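PDB 3SUL: cerato-platanin-like protein from Moniliophthora perniciosa, which is of unknown precise function but is a secreted double-psi beta-barrel protein of the cerato-platanin family, from a plant-pathogenic fungus. Local coordinates for residues Cys24-Asn29 against Thr53-Glu58; Ala48-Thr53 against Ala83-Asn88. All coordinates share one frame; numbering follows the deposited sequence.

In the fold
Both contacts belong to the single cerato-platanin domain, and their centres lie about 13 Å apart. Contact 2 is buried and pairs the end of strand 45-49 with the start of strand 87-89. Contact 1 lies at the surface, about 14 Å from the centre of the chain, where two irregular loops meet. The chain runs directly from one to the other, since Thr-53 belongs to both. Side chains also touch between them: Cys-24 SG packs 3.8 Å from Ile-52 CD1. The disulfide of Cys-24 with Cys-60 ties the loop 24-29 to the chain just beyond 53-58.

Contact 1: residues Cys24-Asn29 against Thr53-Glu58; sequences CSDGPN and TGWNSE
Asn-29 and Asn-56 bring the two backbones to their nearest approach, 5.3 Å between CA atoms, where two surface loops of the double-psi beta-barrel domain meet without strand pairing. The loop 53-58 makes a type II beta turn from Gly-54 to Ser-57, with Trp-55 and Asn-56 at its corners. Asn-56 CG lies anti to the backbone N (chi1 -162°), which sends the amide across to the other loop. There Asn-56 OD1 accepts the backbone N-H of Asn-29 N at 2.7 Å, in the carbonyl plane. Asn-29 answers with its own side chain. Asn-29 ND2 donates to Asn-56 O at 2.8 Å, an almost straight bond within its amide plane. The same nitrogen also donates to Glu-58 OE1, above the carboxylate plane. Asn-29 and Asn-56 thus hold each other, each through one backbone and one side-chain group. At the other end, Trp-55 presents the edge of its indole. Trp-55 NE1 donates to Asp-26 OD1 at 3.0 Å, nearly in the ring plane, and the carboxylate stands 80° to the ring. Within its own loop, Ser-25 OG makes a long bond to Asp-26 OD1, from above the carboxylate plane. Gly-27 CA approaches Trp-55 CZ2 to 3.7 Å. A water bridges the loops beside one indole face, donating to Asp-26 O at 2.6 Å and accepting weak bonds from Ser-25 N and Asn-56 N.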
loop_
_atom_site.group_PDB
_atom_site.type_symbol
_atom_site.label_atom_id
_atom_site.label_comp_id
_atom_site.label_asym_id
_atom_site.label_seq_id
_atom_site.Cartn_x
_atom_site.Cartn_y
_atom_site.Cartn_z
ATOM N N CYS A 24 -2.613 6.519 -9.018
ATOM C CA CYS A 24 -3.369 7.407 -8.188
ATOM C C CYS A 24 -2.712 8.772 -8.093
ATOM O O CYS A 24 -2.373 9.242 -7.042
ATOM C CB CYS A 24 -3.541 6.833 -6.809
ATOM S SG CYS A 24 -4.433 5.255 -6.886
ATOM N N SER A 25 -2.652 9.422 -9.231
ATOM C CA SER A 25 -1.887 10.653 -9.390
ATOM C C SER A 25 -2.836 11.793 -9.211
ATOM O O SER A 25 -3.211 12.179 -8.075
ATOM C CB SER A 25 -1.231 10.604 -10.756
ATOM O OG SER A 25 -2.237 10.377 -11.788
ATOM N N ASP A 26 -3.279 12.392 -10.307
ATOM C CA ASP A 26 -4.244 13.464 -10.239
ATOM C C ASP A 26 -5.667 12.935 -10.488
ATOM O O ASP A 26 -5.904 11.732 -10.281
ATOM C CB ASP A 26 -3.863 14.622 -11.171
ATOM C CG ASP A 26 -3.720 14.184 -12.596
ATOM O OD1 ASP A 26 -3.882 12.984 -12.835
ATOM O OD2 ASP A 26 -3.408 15.046 -13.415
ATOM N N GLY A 27 -6.573 13.840 -10.796
ATOM C CA GLY A 27 -8.012 13.458 -10.841
ATOM C C GLY A 27 -8.542 13.451 -9.421
ATOM O O GLY A 27 -7.751 13.410 -8.416
ATOM N N PRO A 28 -9.860 13.374 -9.289
ATOM C CA PRO A 28 -10.439 13.486 -7.920
ATOM C C PRO A 28 -10.012 12.413 -6.915
ATOM O O PRO A 28 -9.871 12.697 -5.707
ATOM C CB PRO A 28 -11.954 13.453 -8.197
ATOM C CG PRO A 28 -12.097 14.080 -9.532
ATOM C CD PRO A 28 -10.862 13.549 -10.362
ATOM N N ASN A 29 -9.698 11.224 -7.331
ATOM C CA ASN A 29 -9.297 10.191 -6.377
ATOM C C ASN A 29 -7.808 10.118 -6.151
ATOM O O ASN A 29 -7.350 9.311 -5.386
ATOM C CB ASN A 29 -9.777 8.854 -6.876
ATOM C CG ASN A 29 -11.274 8.818 -6.956
ATOM O OD1 ASN A 29 -11.930 9.359 -6.072
ATOM N ND2 ASN A 29 -11.839 8.282 -8.071
ATOM N N THR A 53 -7.187 -0.506 -10.523
ATOM C CA THR A 53 -7.073 -1.072 -11.894
ATOM C C THR A 53 -6.526 -0.093 -12.865
ATOM O O THR A 53 -5.965 -0.492 -13.881
ATOM C CB THR A 53 -8.448 -1.712 -12.466
ATOM O OG1 THR A 53 -9.499 -0.754 -12.594
ATOM C CG2 THR A 53 -8.919 -2.830 -11.560
ATOM N N GLY A 54 -6.695 1.198 -12.572
ATOM C CA GLY A 54 -6.081 2.218 -13.392
ATOM C C GLY A 54 -6.230 3.611 -12.799
ATOM O O GLY A 54 -6.722 3.802 -11.660
ATOM N N TRP A 55 -5.780 4.570 -13.583
ATOM C CA TRP A 55 -5.810 5.960 -13.236
ATOM C C TRP A 55 -7.136 6.416 -12.663
ATOM O O TRP A 55 -8.218 6.089 -13.193
ATOM C CB TRP A 55 -5.399 6.818 -14.444
ATOM C CG TRP A 55 -5.378 8.239 -14.093
ATOM C CD1 TRP A 55 -4.367 8.907 -13.444
ATOM C CD2 TRP A 55 -6.453 9.152 -14.254
ATOM N NE1 TRP A 55 -4.746 10.190 -13.269
ATOM C CE2 TRP A 55 -6.029 10.370 -13.738
ATOM C CE3 TRP A 55 -7.743 9.062 -14.844
ATOM C CZ2 TRP A 55 -6.840 11.487 -13.738
ATOM C CZ3 TRP A 55 -8.575 10.182 -14.847
ATOM C CH2 TRP A 55 -8.109 11.395 -14.287
ATOM N N ASN A 56 -7.072 7.155 -11.542
ATOM C CA ASN A 56 -8.251 7.752 -10.930
ATOM C C ASN A 56 -9.298 6.754 -10.386
ATOM O O ASN A 56 -10.463 7.137 -10.199
ATOM C CB ASN A 56 -8.835 8.951 -11.715
ATOM C CG ASN A 56 -9.732 9.774 -10.906
ATOM O OD1 ASN A 56 -9.381 10.220 -9.772
ATOM N ND2 ASN A 56 -10.896 10.040 -11.443
ATOM N N SER A 57 -8.814 5.551 -10.115
ATOM C CA SER A 57 -9.556 4.435 -9.462
ATOM C C SER A 57 -10.278 4.978 -8.269
ATOM O O SER A 57 -9.731 5.763 -7.465
ATOM C CB SER A 57 -8.634 3.282 -9.142
ATOM O OG SER A 57 -9.346 2.288 -8.410
ATOM N N GLU A 58 -11.564 4.651 -8.181
ATOM C CA GLU A 58 -12.315 5.011 -7.023
ATOM C C GLU A 58 -11.709 4.401 -5.735
ATOM O O GLU A 58 -11.978 4.887 -4.626
ATOM C CB GLU A 58 -13.767 4.606 -7.248
ATOM C CG GLU A 58 -14.776 5.516 -6.498
ATOM C CD GLU A 58 -15.063 6.910 -7.086
ATOM O OE1 GLU A 58 -14.695 7.246 -8.250
ATOM O OE2 GLU A 58 -15.648 7.714 -6.294
HETATM O O HOH W 1 -5.684 9.133 -10.101
#

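Contact 2: residues Ala48-Thr53 against Ala83-Asn88; sequences AVDTIT and AGNGFN
An antiparallel strand pair of the double-psi beta-barrel joins Ala-48 and Val-49 to Asn-88 and Phe-87. Ala-48 and Asn-88 form the hydrogen-bonded pair, with Ala-48 N to Asn-88 O at 2.7 Å and Asn-88 N to Ala-48 O at 3.0 Å. Val-49 and Phe-87 are the non-hydrogen-bonded pair. Their side chains lie side by side on one face of the sheet, and Val-49 CG2 reaches Phe-87 CE1 at 3.2 Å, a tight contact. Tyr-64 meets the Phe-87 ring edge-to-face. On the other face, Ala-48 CB packs on Ala-83 CB at 3.7 Å. Beyond the strands, a type I turn runs from Val-49 to Ile-52. Val-49 O accepts both Ile-52 N within the turn and Ala-83 N, the latter at 3.2 Å, from opposite faces of its carbonyl plane. Asp-50 CG sits between the backbone N and the carbonyl carbon (chi1 60°). From there Asp-50 OD2 takes the N-H of Gly-86 N at 2.7 Å, while Asp-50 N gives a weak bond to Gly-86 O. Gly-86 has positive phi (78°) as the chain bends back into strand 87-89. This strand also bonds to strand 4-8, so the contact is one strand pairing within the sheet of the double-psi beta-barrel.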
loop_
_atom_site.group_PDB
_atom_site.type_symbol
_atom_site.label_atom_id
_atom_site.label_comp_id
_atom_site.label_asym_id
_atom_site.label_seq_id
_atom_site.Cartn_x
_atom_site.Cartn_y
_atom_site.Cartn_z
ATOM N N ALA A 48 0.696 -0.781 -3.861
ATOM C CA ALA A 48 -0.219 -1.104 -4.884
ATOM C C ALA A 48 -1.153 -2.212 -4.378
ATOM O O ALA A 48 -0.775 -3.088 -3.561
ATOM C CB ALA A 48 0.498 -1.546 -6.197
ATOM N N VAL A 49 -2.354 -2.128 -4.877
ATOM C CA VAL A 49 -3.401 -3.095 -4.547
ATOM C C VAL A 49 -4.183 -3.475 -5.757
ATOM O O VAL A 49 -4.429 -2.679 -6.664
ATOM C CB VAL A 49 -4.330 -2.582 -3.399
ATOM C CG1 VAL A 49 -5.097 -1.363 -3.795
ATOM C CG2 VAL A 49 -5.303 -3.650 -2.929
ATOM N N ASP A 50 -4.618 -4.729 -5.786
ATOM C CA ASP A 50 -5.284 -5.168 -6.999
ATOM C C ASP A 50 -6.696 -4.616 -7.158
ATOM O O ASP A 50 -7.338 -4.835 -8.177
ATOM C CB ASP A 50 -5.201 -6.690 -7.147
ATOM C CG ASP A 50 -5.846 -7.450 -5.977
ATOM O OD1 ASP A 50 -6.710 -6.880 -5.255
ATOM O OD2 ASP A 50 -5.473 -8.654 -5.865
ATOM N N THR A 51 -7.182 -3.876 -6.165
ATOM C CA THR A 51 -8.464 -3.138 -6.271
ATOM C C THR A 51 -8.352 -1.860 -7.129
ATOM O O THR A 51 -9.349 -1.244 -7.509
ATOM C CB THR A 51 -8.986 -2.664 -4.888
ATOM O OG1 THR A 51 -7.923 -2.014 -4.184
ATOM C CG2 THR A 51 -9.418 -3.804 -4.048
ATOM N N ILE A 52 -7.119 -1.438 -7.346
ATOM C CA ILE A 52 -6.813 -0.325 -8.208
ATOM C C ILE A 52 -6.404 -0.893 -9.539
ATOM O O ILE A 52 -5.375 -1.621 -9.665
ATOM C CB ILE A 52 -5.690 0.558 -7.592
ATOM C CG1 ILE A 52 -6.234 1.172 -6.309
ATOM C CG2 ILE A 52 -5.128 1.648 -8.584
ATOM C CD1 ILE A 52 -5.114 1.755 -5.478
ATOM N N THR A 53 -7.187 -0.506 -10.523
ATOM C CA THR A 53 -7.073 -1.072 -11.894
ATOM C C THR A 53 -6.526 -0.093 -12.865
ATOM O O THR A 53 -5.965 -0.492 -13.881
ATOM C CB THR A 53 -8.448 -1.712 -12.466
ATOM O OG1 THR A 53 -9.499 -0.754 -12.594
ATOM C CG2 THR A 53 -8.919 -2.830 -11.560
ATOM N N ALA A 83 -1.892 -3.129 -8.529
ATOM C CA ALA A 83 -1.127 -4.381 -8.368
ATOM C C ALA A 83 -1.872 -5.411 -9.174
ATOM O O ALA A 83 -3.094 -5.310 -9.319
ATOM C CB ALA A 83 -0.994 -4.830 -6.937
ATOM N N GLY A 84 -1.113 -6.352 -9.730
ATOM C CA GLY A 84 -1.713 -7.486 -10.447
ATOM C C GLY A 84 -2.410 -8.412 -9.476
ATOM O O GLY A 84 -3.585 -8.799 -9.648
ATOM N N ASN A 85 -1.682 -8.738 -8.414
ATOM C CA ASN A 85 -2.207 -9.676 -7.468
ATOM C C ASN A 85 -1.851 -9.293 -6.048
ATOM O O ASN A 85 -0.641 -9.217 -5.632
ATOM C CB ASN A 85 -1.755 -11.118 -7.841
ATOM C CG ASN A 85 -2.391 -12.167 -6.966
ATOM O OD1 ASN A 85 -3.599 -12.154 -6.741
ATOM N ND2 ASN A 85 -1.571 -13.087 -6.461
ATOM N N GLY A 86 -2.907 -9.024 -5.314
ATOM C CA GLY A 86 -2.771 -8.803 -3.878
ATOM C C GLY A 86 -2.228 -7.399 -3.642
ATOM O O GLY A 86 -2.737 -6.450 -4.174
ATOM N N PHE A 87 -1.146 -7.336 -2.881
ATOM C CA PHE A 87 -0.496 -6.069 -2.541
ATOM C C PHE A 87 0.979 -6.111 -2.861
ATOM O O PHE A 87 1.663 -7.138 -2.706
ATOM C CB PHE A 87 -0.579 -5.828 -1.028
ATOM C CG PHE A 87 -1.967 -5.531 -0.514
ATOM C CD1 PHE A 87 -2.506 -4.238 -0.584
ATOM C CD2 PHE A 87 -2.728 -6.525 0.081
ATOM C CE1 PHE A 87 -3.813 -3.908 -0.092
ATOM C CE2 PHE A 87 -4.035 -6.198 0.594
ATOM C CZ PHE A 87 -4.583 -4.912 0.464
ATOM N N ASN A 88 1.488 -4.992 -3.369
ATOM C CA ASN A 88 2.916 -4.763 -3.370
ATOM C C ASN A 88 3.051 -3.608 -2.461
ATOM O O ASN A 88 2.428 -2.572 -2.736
ATOM C CB ASN A 88 3.403 -4.380 -4.779
ATOM C CG ASN A 88 2.832 -5.290 -5.879
ATOM O OD1 ASN A 88 2.796 -6.522 -5.730
ATOM N ND2 ASN A 88 2.417 -4.693 -7.002
#